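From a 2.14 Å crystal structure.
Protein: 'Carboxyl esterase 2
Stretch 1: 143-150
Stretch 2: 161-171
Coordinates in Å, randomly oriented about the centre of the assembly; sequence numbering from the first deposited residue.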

ATOM      1  N   VAL A 143      -7.636 -21.046   2.544  1.00 42.73           N
ATOM      2  CA  VAL A 143      -7.976 -20.202   3.692  1.00 36.89           C
ATOM      3  C   VAL A 143      -8.612 -21.073   4.784  1.00 41.96           C
ATOM      4  O   VAL A 143      -9.599 -21.779   4.545  1.00 38.26           O
ATOM      5  CB  VAL A 143      -8.943 -19.067   3.311  1.00 37.86           C
ATOM      6  CG1 VAL A 143      -9.462 -18.360   4.573  1.00 35.68           C
ATOM      7  CG2 VAL A 143      -8.261 -18.068   2.378  1.00 39.72           C
ATOM      8  N   PHE A 144      -8.004 -21.032   5.967  1.00 36.11           N
ATOM      9  CA  PHE A 144      -8.470 -21.742   7.149  1.00 36.45           C
ATOM     10  C   PHE A 144      -9.180 -20.706   7.999  1.00 38.21           C
ATOM     11  O   PHE A 144      -8.549 -19.949   8.746  1.00 37.71           O
ATOM     12  CB  PHE A 144      -7.277 -22.388   7.871  1.00 36.73           C
ATOM     13  CG  PHE A 144      -7.630 -23.193   9.096  1.00 38.75           C
ATOM     14  CD1 PHE A 144      -8.221 -24.445   8.983  1.00 38.25           C
ATOM     15  CD2 PHE A 144      -7.293 -22.733  10.356  1.00 35.92           C
ATOM     16  CE1 PHE A 144      -8.514 -25.196  10.112  1.00 37.17           C
ATOM     17  CE2 PHE A 144      -7.580 -23.478  11.485  1.00 38.65           C
ATOM     18  CZ  PHE A 144      -8.197 -24.710  11.366  1.00 36.79           C
ATOM     19  N   PHE A 145     -10.495 -20.636   7.839  1.00 35.22           N
ATOM     20  CA  PHE A 145     -11.294 -19.583   8.455  1.00 35.21           C
ATOM     21  C   PHE A 145     -11.865 -20.080   9.789  1.00 42.06           C
ATOM     22  O   PHE A 145     -12.708 -20.989   9.819  1.00 40.76           O
ATOM     23  CB  PHE A 145     -12.409 -19.162   7.495  1.00 38.45           C
ATOM     24  CG  PHE A 145     -13.218 -17.989   7.960  1.00 36.22           C
ATOM     25  CD1 PHE A 145     -14.337 -18.175   8.768  1.00 37.95           C
ATOM     26  CD2 PHE A 145     -12.890 -16.713   7.565  1.00 35.82           C
ATOM     27  CE1 PHE A 145     -15.104 -17.093   9.190  1.00 37.20           C
ATOM     28  CE2 PHE A 145     -13.649 -15.616   7.984  1.00 40.29           C
ATOM     29  CZ  PHE A 145     -14.765 -15.809   8.793  1.00 36.12           C
ATOM     30  N   VAL A 146     -11.388 -19.502  10.890  1.00 37.85           N
ATOM     31  CA  VAL A 146     -11.794 -19.954  12.214  1.00 37.61           C
ATOM     32  C   VAL A 146     -13.069 -19.245  12.665  1.00 38.71           C
ATOM     33  O   VAL A 146     -13.091 -18.031  12.830  1.00 33.99           O
ATOM     34  CB  VAL A 146     -10.694 -19.727  13.243  1.00 39.07           C
ATOM     35  CG1 VAL A 146     -11.161 -20.231  14.604  1.00 37.79           C
ATOM     36  CG2 VAL A 146      -9.419 -20.453  12.809  1.00 33.06           C
ATOM     37  N   ASP A 147     -14.132 -20.018  12.840  1.00 38.16           N
ATOM     38  CA  ASP A 147     -15.425 -19.476  13.245  1.00 39.88           C
ATOM     39  C   ASP A 147     -15.571 -19.578  14.758  1.00 37.36           C
ATOM     40  O   ASP A 147     -16.367 -20.363  15.274  1.00 38.07           O
ATOM     41  CB  ASP A 147     -16.550 -20.227  12.508  1.00 41.76           C
ATOM     42  CG  ASP A 147     -17.892 -19.497  12.551  1.00 41.35           C
ATOM     43  OD1 ASP A 147     -17.953 -18.303  12.921  1.00 40.30           O
ATOM     44  OD2 ASP A 147     -18.897 -20.129  12.181  1.00 51.07           O
ATOM     45  N   TYR A 148     -14.768 -18.797  15.470  1.00 34.74           N
ATOM     46  CA  TYR A 148     -14.704 -18.861  16.928  1.00 36.65           C
ATOM     47  C   TYR A 148     -16.022 -18.375  17.570  1.00 37.74           C
ATOM     48  O   TYR A 148     -16.816 -17.667  16.935  1.00 34.34           O
ATOM     49  CB  TYR A 148     -13.521 -18.026  17.431  1.00 35.46           C
ATOM     50  CG  TYR A 148     -13.588 -16.591  16.960  1.00 38.40           C
ATOM     51  CD1 TYR A 148     -14.275 -15.635  17.692  1.00 34.73           C
ATOM     52  CD2 TYR A 148     -12.982 -16.196  15.767  1.00 40.60           C
ATOM     53  CE1 TYR A 148     -14.344 -14.320  17.268  1.00 36.67           C
ATOM     54  CE2 TYR A 148     -13.053 -14.875  15.327  1.00 35.18           C
ATOM     55  CZ  TYR A 148     -13.736 -13.947  16.078  1.00 35.17           C
ATOM     56  OH  TYR A 148     -13.812 -12.631  15.651  1.00 35.31           O
ATOM     57  N   THR A 149     -16.243 -18.732  18.829  1.00 35.72           N
ATOM     58  CA  THR A 149     -17.477 -18.353  19.513  1.00 38.00           C
ATOM     59  C   THR A 149     -17.525 -16.851  19.812  1.00 36.59           C
ATOM     60  O   THR A 149     -16.541 -16.262  20.270  1.00 36.72           O
ATOM     61  CB  THR A 149     -17.634 -19.125  20.826  1.00 36.61           C
ATOM     62  OG1 THR A 149     -17.514 -20.525  20.561  1.00 36.29           O
ATOM     63  CG2 THR A 149     -18.988 -18.834  21.460  1.00 34.37           C
ATOM     64  N   LEU A 150     -18.670 -16.235  19.550  1.00 33.02           N
ATOM     65  CA  LEU A 150     -18.823 -14.793  19.711  1.00 37.91           C
ATOM     66  C   LEU A 150     -19.220 -14.378  21.134  1.00 39.95           C
ATOM     67  O   LEU A 150     -19.830 -15.150  21.870  1.00 41.92           O
ATOM     68  CB  LEU A 150     -19.858 -14.286  18.706  1.00 35.87           C
ATOM     69  CG  LEU A 150     -19.475 -14.634  17.260  1.00 42.49           C
ATOM     70  CD1 LEU A 150     -20.606 -14.384  16.274  1.00 37.29           C
ATOM     71  CD2 LEU A 150     -18.258 -13.823  16.836  1.00 38.82           C
ATOM     72  N   GLU A 161      -7.977 -18.498  22.647  1.00 37.08           N
ATOM     73  CA  GLU A 161      -7.524 -19.873  22.823  1.00 33.44           C
ATOM     74  C   GLU A 161      -8.189 -20.807  21.822  1.00 36.22           C
ATOM     75  O   GLU A 161      -7.602 -21.818  21.435  1.00 36.30           O
ATOM     76  CB  GLU A 161      -7.759 -20.346  24.257  1.00 34.74           C
ATOM     77  CG  GLU A 161      -6.927 -19.590  25.310  1.00 36.63           C
ATOM     78  CD  GLU A 161      -5.424 -19.861  25.230  1.00 37.43           C
ATOM     79  OE1 GLU A 161      -5.001 -20.801  24.531  1.00 42.77           O
ATOM     80  OE2 GLU A 161      -4.655 -19.149  25.907  1.00 41.81           O
ATOM     81  N   GLN A 162      -9.417 -20.490  21.416  1.00 34.78           N
ATOM     82  CA  GLN A 162     -10.059 -21.260  20.356  1.00 34.12           C
ATOM     83  C   GLN A 162      -9.232 -21.144  19.079  1.00 35.79           C
ATOM     84  O   GLN A 162      -8.929 -22.146  18.431  1.00 37.19           O
ATOM     85  CB  GLN A 162     -11.484 -20.763  20.085  1.00 36.55           C
ATOM     86  CG  GLN A 162     -12.525 -21.199  21.113  1.00 40.26           C
ATOM     87  CD  GLN A 162     -13.926 -20.778  20.718  1.00 40.49           C
ATOM     88  OE1 GLN A 162     -14.153 -19.632  20.330  1.00 37.25           O
ATOM     89  NE2 GLN A 162     -14.868 -21.717  20.779  1.00 39.27           N
ATOM     90  N   CYS A 163      -8.875 -19.908  18.732  1.00 37.17           N
ATOM     91  CA  CYS A 163      -8.089 -19.629  17.531  1.00 35.15           C
ATOM     92  C   CYS A 163      -6.731 -20.299  17.625  1.00 36.55           C
ATOM     93  O   CYS A 163      -6.271 -20.923  16.670  1.00 37.85           O
ATOM     94  CB  CYS A 163      -7.923 -18.131  17.337  1.00 32.94           C
ATOM     95  SG  CYS A 163      -9.439 -17.319  16.870  1.00 34.85           S
ATOM     96  N   TYR A 164      -6.092 -20.170  18.782  1.00 38.29           N
ATOM     97  CA  TYR A 164      -4.816 -20.832  18.998  1.00 35.45           C
ATOM     98  C   TYR A 164      -4.965 -22.341  18.834  1.00 39.78           C
ATOM     99  O   TYR A 164      -4.173 -22.961  18.123  1.00 39.55           O
ATOM    100  CB  TYR A 164      -4.233 -20.488  20.368  1.00 36.97           C
ATOM    101  CG  TYR A 164      -2.940 -21.216  20.627  1.00 36.43           C
ATOM    102  CD1 TYR A 164      -1.748 -20.747  20.104  1.00 37.78           C
ATOM    103  CD2 TYR A 164      -2.918 -22.396  21.361  1.00 42.79           C
ATOM    104  CE1 TYR A 164      -0.564 -21.415  20.325  1.00 43.84           C
ATOM    105  CE2 TYR A 164      -1.745 -23.074  21.587  1.00 41.86           C
ATOM    106  CZ  TYR A 164      -0.566 -22.583  21.065  1.00 43.60           C
ATOM    107  OH  TYR A 164       0.615 -23.265  21.286  1.00 43.63           O
ATOM    108  N   ALA A 165      -5.985 -22.935  19.463  1.00 39.78           N
ATOM    109  CA  ALA A 165      -6.155 -24.391  19.411  1.00 36.38           C
ATOM    110  C   ALA A 165      -6.457 -24.910  17.995  1.00 37.28           C
ATOM    111  O   ALA A 165      -5.994 -25.991  17.605  1.00 37.02           O
ATOM    112  CB  ALA A 165      -7.276 -24.839  20.384  1.00 34.68           C
ATOM    113  N   ALA A 166      -7.222 -24.137  17.230  1.00 36.64           N
ATOM    114  CA  ALA A 166      -7.520 -24.494  15.846  1.00 38.13           C
ATOM    115  C   ALA A 166      -6.244 -24.506  15.003  1.00 38.80           C
ATOM    116  O   ALA A 166      -6.053 -25.382  14.155  1.00 37.59           O
ATOM    117  CB  ALA A 166      -8.541 -23.534  15.251  1.00 34.05           C
ATOM    118  N   VAL A 167      -5.367 -23.534  15.233  1.00 37.26           N
ATOM    119  CA  VAL A 167      -4.101 -23.505  14.507  1.00 39.38           C
ATOM    120  C   VAL A 167      -3.257 -24.735  14.840  1.00 41.42           C
ATOM    121  O   VAL A 167      -2.674 -25.354  13.938  1.00 39.95           O
ATOM    122  CB  VAL A 167      -3.317 -22.208  14.787  1.00 38.37           C
ATOM    123  CG1 VAL A 167      -1.884 -22.304  14.245  1.00 37.49           C
ATOM    124  CG2 VAL A 167      -4.051 -21.033  14.163  1.00 32.86           C
ATOM    125  N   GLN A 168      -3.214 -25.113  16.117  1.00 37.56           N
ATOM    126  CA  GLN A 168      -2.426 -26.288  16.517  1.00 40.99           C
ATOM    127  C   GLN A 168      -2.951 -27.548  15.826  1.00 42.08           C
ATOM    128  O   GLN A 168      -2.174 -28.429  15.443  1.00 44.52           O
ATOM    129  CB  GLN A 168      -2.444 -26.480  18.038  1.00 41.91           C
ATOM    130  CG  GLN A 168      -1.924 -25.291  18.852  1.00 41.52           C
ATOM    131  CD  GLN A 168      -0.682 -24.633  18.259  1.00 42.48           C
ATOM    132  OE1 GLN A 168       0.378 -25.255  18.163  1.00 42.59           O
ATOM    133  NE2 GLN A 168      -0.813 -23.375  17.854  1.00 35.50           N
ATOM    134  N   TRP A 169      -4.269 -27.634  15.689  1.00 40.41           N
ATOM    135  CA  TRP A 169      -4.899 -28.725  14.964  1.00 42.13           C
ATOM    136  C   TRP A 169      -4.500 -28.724  13.490  1.00 41.82           C
ATOM    137  O   TRP A 169      -4.196 -29.771  12.926  1.00 44.19           O
ATOM    138  CB  TRP A 169      -6.424 -28.646  15.082  1.00 41.84           C
ATOM    139  CG  TRP A 169      -7.120 -29.837  14.484  1.00 44.90           C
ATOM    140  CD1 TRP A 169      -7.530 -30.959  15.146  1.00 44.96           C
ATOM    141  CD2 TRP A 169      -7.480 -30.031  13.106  1.00 43.61           C
ATOM    142  NE1 TRP A 169      -8.116 -31.836  14.269  1.00 42.21           N
ATOM    143  CE2 TRP A 169      -8.100 -31.293  13.012  1.00 42.50           C
ATOM    144  CE3 TRP A 169      -7.335 -29.259  11.943  1.00 43.46           C
ATOM    145  CZ2 TRP A 169      -8.583 -31.803  11.806  1.00 42.25           C
ATOM    146  CZ3 TRP A 169      -7.813 -29.770  10.741  1.00 46.85           C
ATOM    147  CH2 TRP A 169      -8.430 -31.030  10.684  1.00 46.02           C
ATOM    148  N   LEU A 170      -4.527 -27.549  12.869  1.00 41.96           N
ATOM    149  CA  LEU A 170      -4.153 -27.401  11.467  1.00 40.36           C
ATOM    150  C   LEU A 170      -2.706 -27.841  11.273  1.00 45.18           C
ATOM    151  O   LEU A 170      -2.383 -28.504  10.293  1.00 47.21           O
ATOM    152  CB  LEU A 170      -4.344 -25.955  11.003  1.00 42.53           C
ATOM    153  CG  LEU A 170      -4.009 -25.608   9.542  1.00 42.85           C
ATOM    154  CD1 LEU A 170      -4.871 -26.394   8.576  1.00 41.81           C
ATOM    155  CD2 LEU A 170      -4.139 -24.114   9.271  1.00 39.85           C
ATOM    156  N   LEU A 171      -1.843 -27.476  12.219  1.00 43.89           N
ATOM    157  CA  LEU A 171      -0.440 -27.857  12.155  1.00 44.60           C
ATOM    158  C   LEU A 171      -0.245 -29.369  12.107  1.00 46.44           C
ATOM    159  O   LEU A 171       0.613 -29.865  11.387  1.00 49.77           O
ATOM    160  CB  LEU A 171       0.325 -27.257  13.332  1.00 43.19           C
ATOM    161  CG  LEU A 171       0.604 -25.761  13.145  1.00 43.50           C
ATOM    162  CD1 LEU A 171       1.181 -25.135  14.405  1.00 38.79           C
ATOM    163  CD2 LEU A 171       1.535 -25.539  11.965  1.00 44.92           C
TER

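The helical segment 161–171 packs against the strand carrying Phe144 and Val146 and the residues that follow it, the two axes running at 144° and approaching to 9.1 Å. At the N-terminal end of this helical segment, Gln162 supplies the polar part of the contact. Its extended side chain (chi2 t) reaches the loop and uses both ends of its amide: OE1 accepts a hydrogen bond from the backbone N of Thr149 (2.7 Å), while NE2 donates to Thr149 OG1 (2.9 Å). Main chain and side chain of one residue are thus held by a single carboxamide, and Gln162 OE1 also lies 3.4 Å from Tyr148 CB.

One residue on, Cys163 SG touches two side chains, 4.1 Å from Val146 CG1 and 3.9 Å from Tyr148 CD2; its approach to the tyrosine ring is oblique. A helical turn after Gln162, Ala166 points toward the strand, and its small CB meets both Val146 CG2 (4.0 Å) and Phe144 CE2 (3.9 Å). The Phe144 ring also reaches the helix backbone, with CZ 3.6 Å from Ala166 O, a carbonyl that accepts the helical hydrogen bond from Leu170 N. Leu170 closes the contact: its CD2 lies over one face of the Phe144 ring, 3.6 Å from CD2 of Phe144, in a CH-pi arrangement.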